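Local coordinates for protein 'Carboxyl esterase 2 (Tuber melanosporum Mel28, PDB 5MIF) that probably hydrolyses carboxylic esters as an archaeal-like carboxylesterase of the alpha/beta hydrolase fold, at residues P211-V215 and K341-H347; F144-T149 and Q162-V167; S227-F233 and V286-Q292. Residues are numbered along the deposited sequence.

In the fold
All three contacts belong to one alpha/beta hydrolase domain. Interactions 1 and 2 reach the same mixed eight-stranded sheet, through strand 213-217 and strand 142-147; their centres are 19 Å apart and their nearest atoms about 7 Å. Interaction 2 comes first in the chain and is complete before interaction 1 opens. Interaction 1 then brings the C-terminal helix 329-345 back to strand 213-217 across 125 residues, and both segments of interaction 3 fall within that span. Interaction 3 lies 28 Å from each of the others, centre to centre, and opposite interaction 2 across the chain's centre. Two contacts thus pack helices on the sheet, while the third joins helix 228-232 to the turn that bears Asp-287, the probable triad acid.

Interaction 1: P211-V215 and K341-H347; sequences PKFQV and KFKKALH
The last helix of the chain packs on a strand of the central sheet: strand 213-215 and helix 341-345 run antiparallel (171°), their axes 9.3 Å apart at closest approach. Phe-213 CA lies 6.4 Å from Ala-345 CA, and Lys-212 CA 6.8 Å from Leu-346 CA, where the helix has just ended. The apolar contacts centre on Phe-213 (chi1 t), whose CB touches Ala-345 CB at 3.7 Å and whose CE2 lies 4.0 Å from Lys-341 CB. Its ring edge addresses the face of Phe-342 (chi1 m) in an offset edge-to-face pair, centroids 5.6 Å apart and planes at 82°. Val-215 CG2 meets Phe-342 CZ at 3.5 Å, and Lys-212 CB meets Leu-346 CD2 at 4.0 Å. Phe-342 and Leu-346 also reach Ile-112 on strand 109-115, as expected of a helix covering one face of an alpha/beta hydrolase sheet. Polar contact is confined to the chain end: Lys-212 NZ makes a weak hydrogen bond to His-347 O (3.4 Å) and a long salt bridge to His-347 OXT (4.0 Å), with Asn-183 its stronger partner. The chemistry implies an attachment held chiefly by hydrophobic and aromatic packing, with weak electrostatic help at the C-terminal carboxylate.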
loop_
_atom_site.group_PDB
_atom_site.type_symbol
_atom_site.label_atom_id
_atom_site.label_comp_id
_atom_site.label_asym_id
_atom_site.label_seq_id
_atom_site.Cartn_x
_atom_site.Cartn_y
_atom_site.Cartn_z
ATOM N N PRO A 211 -8.523 -17.599 -10.668
ATOM C CA PRO A 211 -7.253 -17.612 -9.934
ATOM C C PRO A 211 -7.486 -17.520 -8.428
ATOM O O PRO A 211 -8.568 -17.100 -8.026
ATOM C CB PRO A 211 -6.541 -16.362 -10.462
ATOM C CG PRO A 211 -7.683 -15.405 -10.737
ATOM C CD PRO A 211 -8.781 -16.291 -11.302
ATOM N N LYS A 212 -6.494 -17.885 -7.618
ATOM C CA LYS A 212 -6.612 -17.756 -6.166
ATOM C C LYS A 212 -6.568 -16.291 -5.749
ATOM O O LYS A 212 -7.104 -15.899 -4.711
ATOM C CB LYS A 212 -5.499 -18.529 -5.459
ATOM C CG LYS A 212 -5.894 -19.919 -4.989
ATOM C CD LYS A 212 -4.747 -20.561 -4.224
ATOM C CE LYS A 212 -4.934 -22.061 -4.076
ATOM N NZ LYS A 212 -3.763 -22.640 -3.361
ATOM N N PHE A 213 -5.916 -15.477 -6.568
ATOM C CA PHE A 213 -5.645 -14.102 -6.203
ATOM C C PHE A 213 -5.463 -13.250 -7.453
ATOM O O PHE A 213 -4.862 -13.692 -8.429
ATOM C CB PHE A 213 -4.407 -14.040 -5.296
ATOM C CG PHE A 213 -4.137 -12.682 -4.738
ATOM C CD1 PHE A 213 -5.050 -12.070 -3.893
ATOM C CD2 PHE A 213 -2.945 -12.031 -5.020
ATOM C CE1 PHE A 213 -4.802 -10.814 -3.369
ATOM C CE2 PHE A 213 -2.677 -10.774 -4.491
ATOM C CZ PHE A 213 -3.619 -10.157 -3.666
ATOM N N GLN A 214 -5.993 -12.032 -7.421
ATOM C CA GLN A 214 -5.950 -11.152 -8.583
ATOM C C GLN A 214 -5.446 -9.782 -8.171
ATOM O O GLN A 214 -5.892 -9.234 -7.160
ATOM C CB GLN A 214 -7.349 -11.045 -9.235
ATOM C CG GLN A 214 -7.487 -9.959 -10.317
ATOM C CD GLN A 214 -8.859 -9.957 -10.994
ATOM O OE1 GLN A 214 -8.967 -10.149 -12.213
ATOM N NE2 GLN A 214 -9.915 -9.720 -10.206
ATOM N N VAL A 215 -4.504 -9.239 -8.938
ATOM C CA VAL A 215 -4.042 -7.879 -8.710
ATOM C C VAL A 215 -4.375 -6.979 -9.921
ATOM O O VAL A 215 -4.035 -7.299 -11.060
ATOM C CB VAL A 215 -2.534 -7.821 -8.432
ATOM C CG1 VAL A 215 -2.132 -6.381 -8.249
ATOM C CG2 VAL A 215 -2.163 -8.614 -7.150
ATOM N N LYS A 341 2.508 -10.080 -1.995
ATOM C CA LYS A 341 1.170 -10.611 -1.798
ATOM C C LYS A 341 0.866 -11.804 -2.705
ATOM O O LYS A 341 0.119 -12.697 -2.306
ATOM C CB LYS A 341 0.131 -9.492 -1.986
ATOM C CG LYS A 341 0.139 -8.510 -0.794
ATOM C CD LYS A 341 -1.257 -8.150 -0.313
ATOM C CE LYS A 341 -2.069 -9.394 0.005
ATOM N NZ LYS A 341 -2.081 -9.780 1.430
ATOM N N PHE A 342 1.434 -11.841 -3.910
ATOM C CA PHE A 342 1.323 -13.046 -4.739
ATOM C C PHE A 342 2.016 -14.245 -4.055
ATOM O O PHE A 342 1.525 -15.375 -4.086
ATOM C CB PHE A 342 1.938 -12.821 -6.131
ATOM C CG PHE A 342 0.989 -12.220 -7.146
ATOM C CD1 PHE A 342 -0.215 -12.839 -7.447
ATOM C CD2 PHE A 342 1.325 -11.052 -7.824
ATOM C CE1 PHE A 342 -1.079 -12.303 -8.393
ATOM C CE2 PHE A 342 0.462 -10.507 -8.775
ATOM C CZ PHE A 342 -0.740 -11.136 -9.057
ATOM N N LYS A 343 3.185 -13.993 -3.472
ATOM C CA LYS A 343 3.929 -15.043 -2.782
ATOM C C LYS A 343 3.087 -15.639 -1.656
ATOM O O LYS A 343 2.984 -16.847 -1.527
ATOM C CB LYS A 343 5.233 -14.490 -2.220
ATOM C CG LYS A 343 6.153 -15.532 -1.594
ATOM C CD LYS A 343 7.131 -14.869 -0.635
ATOM C CE LYS A 343 8.493 -15.523 -0.660
ATOM N NZ LYS A 343 9.326 -14.960 -1.767
ATOM N N LYS A 344 2.450 -14.775 -0.876
ATOM C CA LYS A 344 1.675 -15.228 0.274
ATOM C C LYS A 344 0.382 -15.899 -0.148
ATOM O O LYS A 344 -0.024 -16.894 0.447
ATOM C CB LYS A 344 1.382 -14.051 1.207
ATOM C CG LYS A 344 2.596 -13.574 1.987
ATOM C CD LYS A 344 2.216 -12.687 3.175
ATOM C CE LYS A 344 1.912 -13.485 4.436
ATOM N NZ LYS A 344 1.565 -12.569 5.561
ATOM N N ALA A 345 -0.258 -15.389 -1.193
ATOM C CA ALA A 345 -1.546 -15.954 -1.600
ATOM C C ALA A 345 -1.402 -17.261 -2.381
ATOM O O ALA A 345 -2.291 -18.126 -2.335
ATOM C CB ALA A 345 -2.342 -14.938 -2.416
ATOM N N LEU A 346 -0.301 -17.424 -3.101
ATOM C CA LEU A 346 -0.211 -18.556 -4.024
ATOM C C LEU A 346 0.529 -19.762 -3.443
ATOM O O LEU A 346 1.628 -20.103 -3.878
ATOM C CB LEU A 346 0.448 -18.113 -5.336
ATOM C CG LEU A 346 -0.294 -17.033 -6.142
ATOM C CD1 LEU A 346 0.379 -16.795 -7.483
ATOM C CD2 LEU A 346 -1.766 -17.398 -6.351
ATOM N N HIS A 347 -0.090 -20.414 -2.466
ATOM C CA HIS A 347 0.378 -21.720 -2.001
ATOM C C HIS A 347 -0.732 -22.364 -1.173
ATOM O O HIS A 347 -1.690 -21.691 -0.784
ATOM C CB HIS A 347 1.697 -21.621 -1.210
ATOM C CG HIS A 347 1.569 -21.017 0.152
ATOM N ND1 HIS A 347 1.625 -19.658 0.374
ATOM C CD2 HIS A 347 1.453 -21.593 1.372
ATOM C CE1 HIS A 347 1.507 -19.421 1.669
ATOM N NE2 HIS A 347 1.406 -20.578 2.299
ATOM O OXT HIS A 347 -0.729 -23.573 -0.931
#

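Interaction 2: F144-T149 and Q162-V167; sequences FFVDYT and QCYAAV
Strand 144-147 is extended and leads into Tyr-148 and Thr-149; after a short connection, helix 162-167 returns across it at 144°, the axes 9.1 Å apart at their closest. Val-146 CA lies 6.5 Å from Cys-163 CA, and Tyr-148 CA 6.3 Å from Gln-162 CA. The Gln-162 carboxamide makes two hydrogen bonds to Thr-149. Gln-162 (chi1 m, chi2 t) accepts from the backbone, Thr-149 N to Gln-162 OE1 being 2.7 Å with an angle of 159° at the hydrogen, and donates from Gln-162 NE2 to Thr-149 OG1 at 2.9 Å and 155°. Both ends of the amide are therefore satisfied within the contact, and NE2 has a further weak bond to the carbonyl of Asn-89. The helix keeps its own backbone bonds, Ala-166 N to Gln-162 O (2.9 Å) and Val-167 N to Cys-163 O (3.1 Å). Tyr-148 takes chi1 p; Tyr-148 OH is hydrogen-bonded to His-116 O, and the Tyr-148 ring stacks on the His-116 ring. Beside these hydrogen bonds, the packing is apolar: Val-146 CG1 to Cys-163 SG 4.1 Å, Val-146 CG2 to Ala-166 CB 4.0 Å, and Phe-144 CE2 to Ala-166 CB 3.9 Å. Cys-163 SG stands 4.7 Å from the Tyr-148 ring centroid in an oblique sulfur-aromatic contact. Strand and helix form the first half of a beta-alpha-beta crossover leading to the parallel strand 184-189; strands 90-97 and 109-115 flank the strand, and helix 191-206 packs against Tyr-148 and Cys-163.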
loop_
_atom_site.group_PDB
_atom_site.type_symbol
_atom_site.label_atom_id
_atom_site.label_comp_id
_atom_site.label_asym_id
_atom_site.label_seq_id
_atom_site.Cartn_x
_atom_site.Cartn_y
_atom_site.Cartn_z
ATOM N N PHE A 144 3.226 -16.126 -16.479
ATOM C CA PHE A 144 2.657 -16.527 -17.758
ATOM C C PHE A 144 2.209 -15.245 -18.431
ATOM O O PHE A 144 1.124 -14.721 -18.154
ATOM C CB PHE A 144 1.501 -17.513 -17.526
ATOM C CG PHE A 144 0.850 -18.042 -18.779
ATOM C CD1 PHE A 144 1.484 -18.993 -19.567
ATOM C CD2 PHE A 144 -0.431 -17.649 -19.119
ATOM C CE1 PHE A 144 0.866 -19.501 -20.701
ATOM C CE2 PHE A 144 -1.053 -18.153 -20.248
ATOM C CZ PHE A 144 -0.403 -19.076 -21.044
ATOM N N PHE A 145 3.077 -14.708 -19.278
ATOM C CA PHE A 145 2.865 -13.393 -19.873
ATOM C C PHE A 145 2.200 -13.548 -21.247
ATOM O O PHE A 145 2.806 -14.079 -22.190
ATOM C CB PHE A 145 4.205 -12.662 -19.983
ATOM C CG PHE A 145 4.100 -11.243 -20.456
ATOM C CD1 PHE A 145 4.120 -10.946 -21.817
ATOM C CD2 PHE A 145 4.021 -10.210 -19.552
ATOM C CE1 PHE A 145 4.041 -9.631 -22.264
ATOM C CE2 PHE A 145 3.938 -8.883 -19.987
ATOM C CZ PHE A 145 3.956 -8.593 -21.348
ATOM N N VAL A 146 0.947 -13.108 -21.352
ATOM C CA VAL A 146 0.189 -13.283 -22.583
ATOM C C VAL A 146 0.437 -12.124 -23.545
ATOM O O VAL A 146 0.118 -10.978 -23.250
ATOM C CB VAL A 146 -1.304 -13.404 -22.306
ATOM C CG1 VAL A 146 -2.050 -13.602 -23.621
ATOM C CG2 VAL A 146 -1.564 -14.577 -21.359
ATOM N N ASP A 147 1.031 -12.437 -24.690
ATOM C CA ASP A 147 1.354 -11.430 -25.694
ATOM C C ASP A 147 0.237 -11.362 -26.728
ATOM O O ASP A 147 0.406 -11.760 -27.881
ATOM C CB ASP A 147 2.713 -11.765 -26.338
ATOM C CG ASP A 147 3.324 -10.592 -27.102
ATOM O OD1 ASP A 147 2.865 -9.436 -26.963
ATOM O OD2 ASP A 147 4.300 -10.835 -27.835
ATOM N N TYR A 148 -0.923 -10.882 -26.296
ATOM C CA TYR A 148 -2.121 -10.861 -27.130
ATOM C C TYR A 148 -1.964 -9.879 -28.312
ATOM O O TYR A 148 -1.116 -8.976 -28.282
ATOM C CB TYR A 148 -3.338 -10.486 -26.277
ATOM C CG TYR A 148 -3.156 -9.164 -25.565
ATOM C CD1 TYR A 148 -3.510 -7.972 -26.179
ATOM C CD2 TYR A 148 -2.608 -9.107 -24.284
ATOM C CE1 TYR A 148 -3.345 -6.758 -25.537
ATOM C CE2 TYR A 148 -2.431 -7.888 -23.632
ATOM C CZ TYR A 148 -2.797 -6.722 -24.263
ATOM O OH TYR A 148 -2.626 -5.505 -23.624
ATOM N N THR A 149 -2.792 -10.038 -29.338
ATOM C CA THR A 149 -2.700 -9.183 -30.519
ATOM C C THR A 149 -3.159 -7.753 -30.225
ATOM O O THR A 149 -4.187 -7.535 -29.574
ATOM C CB THR A 149 -3.540 -9.748 -31.669
ATOM O OG1 THR A 149 -3.165 -11.109 -31.896
ATOM C CG2 THR A 149 -3.323 -8.934 -32.938
ATOM N N GLN A 162 -8.482 -13.993 -26.446
ATOM C CA GLN A 162 -7.137 -14.547 -26.551
ATOM C C GLN A 162 -6.601 -14.835 -25.152
ATOM O O GLN A 162 -6.089 -15.922 -24.885
ATOM C CB GLN A 162 -6.186 -13.582 -27.270
ATOM C CG GLN A 162 -6.348 -13.529 -28.788
ATOM C CD GLN A 162 -5.299 -12.652 -29.441
ATOM O OE1 GLN A 162 -5.045 -11.534 -28.992
ATOM N NE2 GLN A 162 -4.655 -13.171 -30.484
ATOM N N CYS A 163 -6.728 -13.846 -24.269
ATOM C CA CYS A 163 -6.257 -13.963 -22.890
ATOM C C CYS A 163 -6.999 -15.076 -22.174
ATOM O O CYS A 163 -6.391 -15.893 -21.484
ATOM C CB CYS A 163 -6.442 -12.649 -22.149
ATOM S SG CYS A 163 -5.334 -11.372 -22.712
ATOM N N TYR A 164 -8.315 -15.108 -22.345
ATOM C CA TYR A 164 -9.108 -16.176 -21.759
ATOM C C TYR A 164 -8.644 -17.533 -22.280
ATOM O O TYR A 164 -8.423 -18.450 -21.488
ATOM C CB TYR A 164 -10.601 -15.974 -22.023
ATOM C CG TYR A 164 -11.427 -17.105 -21.472
ATOM C CD1 TYR A 164 -11.765 -17.146 -20.131
ATOM C CD2 TYR A 164 -11.837 -18.154 -22.286
ATOM C CE1 TYR A 164 -12.509 -18.185 -19.617
ATOM C CE2 TYR A 164 -12.577 -19.199 -21.787
ATOM C CZ TYR A 164 -12.911 -19.215 -20.449
ATOM O OH TYR A 164 -13.651 -20.265 -19.942
ATOM N N ALA A 165 -8.470 -17.663 -23.600
ATOM C CA ALA A 165 -8.092 -18.954 -24.184
ATOM C C ALA A 165 -6.696 -19.425 -23.745
ATOM O O ALA A 165 -6.468 -20.626 -23.539
ATOM C CB ALA A 165 -8.161 -18.887 -25.732
ATOM N N ALA A 166 -5.771 -18.482 -23.595
ATOM C CA ALA A 166 -4.428 -18.804 -23.118
ATOM C C ALA A 166 -4.477 -19.345 -21.688
ATOM O O ALA A 166 -3.760 -20.288 -21.343
ATOM C CB ALA A 166 -3.524 -17.581 -23.193
ATOM N N VAL A 167 -5.322 -18.749 -20.853
ATOM C CA VAL A 167 -5.466 -19.240 -19.486
ATOM C C VAL A 167 -6.014 -20.667 -19.477
ATOM O O VAL A 167 -5.520 -21.520 -18.725
ATOM C CB VAL A 167 -6.352 -18.306 -18.639
ATOM C CG1 VAL A 167 -6.718 -18.962 -17.299
ATOM C CG2 VAL A 167 -5.624 -16.991 -18.413
#

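Interaction 3: S227-F233 and V286-Q292; sequences SATFKEF and VDPIRQQ
Phe-233, Pro-288 and Thr-229 dominate this meeting of the short helix 228-232 with the turn that starts helix 290-302; the nearest CA pair is Phe-230 and Pro-288, 4.4 Å apart. Phe-233 (chi1 m), just past its helix, lays one ring face over the backbone of Val-286 in a CH-pi contact, Val-286 CA being 4.1 Å from the ring centroid. Its CD1 touches Val-286 CG1 at 3.7 Å, and Phe-233 O lies 3.3 Å from Pro-288 CG. Pro-288 belongs to a type I beta turn from Asp-287 to Arg-290, which Asp-287 OD1 caps by accepting from Ile-289 N at 2.7 Å. Asp-287 OD2 bonds to His-317, consistent with the acid of a Ser-190/His-317/Asp-287 triad of the alpha/beta hydrolases; the turn packed here also carries this residue. Thr-229 (chi1 p) bridges this turn: Thr-229 OG1 donates to Pro-288 O at a very short 2.5 Å and accepts from Gln-291 N at 3.2 Å. Its CG2 lies over the guanidinium face of Arg-290, 3.4 Å from Arg-290 NH2. That NH2 makes a long salt bridge to Glu-232 OE1 (3.8 Å), while a water links Glu-232 OE2 (3.0 Å) to Arg-290 NH1 (2.8 Å), which also bonds the carbonyl of Glu-285.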
loop_
_atom_site.group_PDB
_atom_site.type_symbol
_atom_site.label_atom_id
_atom_site.label_comp_id
_atom_site.label_asym_id
_atom_site.label_seq_id
_atom_site.Cartn_x
_atom_site.Cartn_y
_atom_site.Cartn_z
ATOM N N SER A 227 -15.694 9.342 -15.415
ATOM C CA SER A 227 -15.840 9.453 -13.975
ATOM C C SER A 227 -15.267 10.777 -13.501
ATOM O O SER A 227 -14.666 11.513 -14.287
ATOM C CB SER A 227 -15.155 8.272 -13.280
ATOM O OG SER A 227 -13.837 8.096 -13.773
ATOM N N ALA A 228 -15.482 11.077 -12.222
ATOM C CA ALA A 228 -15.074 12.344 -11.616
ATOM C C ALA A 228 -13.611 12.715 -11.895
ATOM O O ALA A 228 -13.306 13.876 -12.179
ATOM C CB ALA A 228 -15.329 12.305 -10.108
ATOM N N THR A 229 -12.704 11.743 -11.815
ATOM C CA THR A 229 -11.288 12.060 -11.980
ATOM C C THR A 229 -10.896 12.359 -13.436
ATOM O O THR A 229 -9.814 12.902 -13.670
ATOM C CB THR A 229 -10.378 10.930 -11.446
ATOM O OG1 THR A 229 -10.782 9.678 -12.005
ATOM C CG2 THR A 229 -10.442 10.856 -9.918
ATOM N N PHE A 230 -11.752 12.023 -14.406
ATOM C CA PHE A 230 -11.532 12.475 -15.789
ATOM C C PHE A 230 -11.473 13.993 -15.816
ATOM O O PHE A 230 -10.589 14.586 -16.430
ATOM C CB PHE A 230 -12.643 12.013 -16.746
ATOM C CG PHE A 230 -12.434 10.648 -17.334
ATOM C CD1 PHE A 230 -12.504 9.503 -16.543
ATOM C CD2 PHE A 230 -12.160 10.510 -18.688
ATOM C CE1 PHE A 230 -12.323 8.238 -17.098
ATOM C CE2 PHE A 230 -11.972 9.257 -19.251
ATOM C CZ PHE A 230 -12.055 8.118 -18.454
ATOM N N LYS A 231 -12.423 14.602 -15.114
ATOM C CA LYS A 231 -12.523 16.048 -14.997
ATOM C C LYS A 231 -11.402 16.637 -14.124
ATOM O O LYS A 231 -10.923 17.743 -14.379
ATOM C CB LYS A 231 -13.896 16.418 -14.419
ATOM C CG LYS A 231 -15.037 16.071 -15.359
ATOM C CD LYS A 231 -16.345 15.859 -14.616
ATOM C CE LYS A 231 -17.461 15.437 -15.580
ATOM N NZ LYS A 231 -18.835 15.616 -15.010
ATOM N N GLU A 232 -10.985 15.903 -13.094
ATOM C CA GLU A 232 -9.973 16.408 -12.175
ATOM C C GLU A 232 -8.568 16.419 -12.796
ATOM O O GLU A 232 -7.775 17.323 -12.540
ATOM C CB GLU A 232 -9.970 15.589 -10.883
ATOM C CG GLU A 232 -9.040 16.140 -9.827
ATOM C CD GLU A 232 -9.175 15.434 -8.495
ATOM O OE1 GLU A 232 -9.988 14.484 -8.397
ATOM O OE2 GLU A 232 -8.480 15.854 -7.540
ATOM N N PHE A 233 -8.253 15.406 -13.597
ATOM C CA PHE A 233 -6.938 15.319 -14.239
ATOM C C PHE A 233 -7.014 15.146 -15.763
ATOM O O PHE A 233 -6.413 14.209 -16.301
ATOM C CB PHE A 233 -6.149 14.154 -13.645
ATOM C CG PHE A 233 -6.155 14.118 -12.145
ATOM C CD1 PHE A 233 -5.326 14.951 -11.410
ATOM C CD2 PHE A 233 -6.998 13.249 -11.470
ATOM C CE1 PHE A 233 -5.332 14.913 -10.023
ATOM C CE2 PHE A 233 -7.009 13.206 -10.088
ATOM C CZ PHE A 233 -6.176 14.037 -9.363
ATOM N N VAL A 286 -2.687 10.785 -8.969
ATOM C CA VAL A 286 -2.846 11.766 -10.040
ATOM C C VAL A 286 -3.027 11.028 -11.366
ATOM O O VAL A 286 -2.067 10.694 -12.057
ATOM C CB VAL A 286 -1.646 12.732 -10.067
ATOM C CG1 VAL A 286 -1.786 13.758 -11.178
ATOM C CG2 VAL A 286 -1.518 13.424 -8.709
ATOM N N ASP A 287 -4.286 10.768 -11.691
ATOM C CA ASP A 287 -4.652 9.823 -12.735
ATOM C C ASP A 287 -6.130 9.961 -13.061
ATOM O O ASP A 287 -6.975 9.764 -12.189
ATOM C CB ASP A 287 -4.352 8.391 -12.286
ATOM C CG ASP A 287 -4.583 7.351 -13.382
ATOM O OD1 ASP A 287 -5.207 7.657 -14.417
ATOM O OD2 ASP A 287 -4.172 6.185 -13.193
ATOM N N PRO A 288 -6.449 10.278 -14.328
ATOM C CA PRO A 288 -7.842 10.354 -14.774
ATOM C C PRO A 288 -8.617 9.069 -14.501
ATOM O O PRO A 288 -9.815 9.121 -14.236
ATOM C CB PRO A 288 -7.725 10.556 -16.291
ATOM C CG PRO A 288 -6.357 10.927 -16.548
ATOM C CD PRO A 288 -5.498 10.462 -15.436
ATOM N N ILE A 289 -7.934 7.932 -14.564
ATOM C CA ILE A 289 -8.620 6.646 -14.487
ATOM C C ILE A 289 -8.717 6.147 -13.025
ATOM O O ILE A 289 -9.258 5.073 -12.759
ATOM C CB ILE A 289 -7.915 5.591 -15.392
ATOM C CG1 ILE A 289 -8.921 4.621 -15.991
ATOM C CG2 ILE A 289 -6.825 4.845 -14.669
ATOM C CD1 ILE A 289 -9.774 5.267 -17.038
ATOM N N ARG A 290 -8.211 6.941 -12.082
ATOM C CA ARG A 290 -8.187 6.542 -10.669
ATOM C C ARG A 290 -9.568 6.140 -10.124
ATOM O O ARG A 290 -9.691 5.131 -9.435
ATOM C CB ARG A 290 -7.607 7.670 -9.806
ATOM C CG ARG A 290 -7.438 7.306 -8.331
ATOM C CD ARG A 290 -7.099 8.538 -7.506
ATOM N NE ARG A 290 -8.310 9.304 -7.216
ATOM C CZ ARG A 290 -8.335 10.599 -6.909
ATOM N NH1 ARG A 290 -7.208 11.294 -6.845
ATOM N NH2 ARG A 290 -9.492 11.198 -6.652
ATOM N N GLN A 291 -10.601 6.922 -10.432
ATOM C CA GLN A 291 -11.944 6.664 -9.897
ATOM C C GLN A 291 -12.491 5.272 -10.255
ATOM O O GLN A 291 -13.226 4.654 -9.471
ATOM C CB GLN A 291 -12.923 7.741 -10.380
ATOM C CG GLN A 291 -14.302 7.672 -9.731
ATOM C CD GLN A 291 -14.301 8.162 -8.294
ATOM O OE1 GLN A 291 -13.648 9.154 -7.967
ATOM N NE2 GLN A 291 -15.019 7.455 -7.421
ATOM N N GLN A 292 -12.146 4.790 -11.445
ATOM C CA GLN A 292 -12.650 3.502 -11.917
ATOM C C GLN A 292 -12.207 2.344 -11.029
ATOM O O GLN A 292 -13.022 1.494 -10.650
ATOM C CB GLN A 292 -12.204 3.251 -13.361
ATOM C CG GLN A 292 -12.941 4.119 -14.351
ATOM C CD GLN A 292 -12.616 3.782 -15.786
ATOM O OE1 GLN A 292 -12.131 2.686 -16.095
ATOM N NE2 GLN A 292 -12.839 4.746 -16.677
HETATM O O HOH W 1 -7.277 13.825 -5.681
#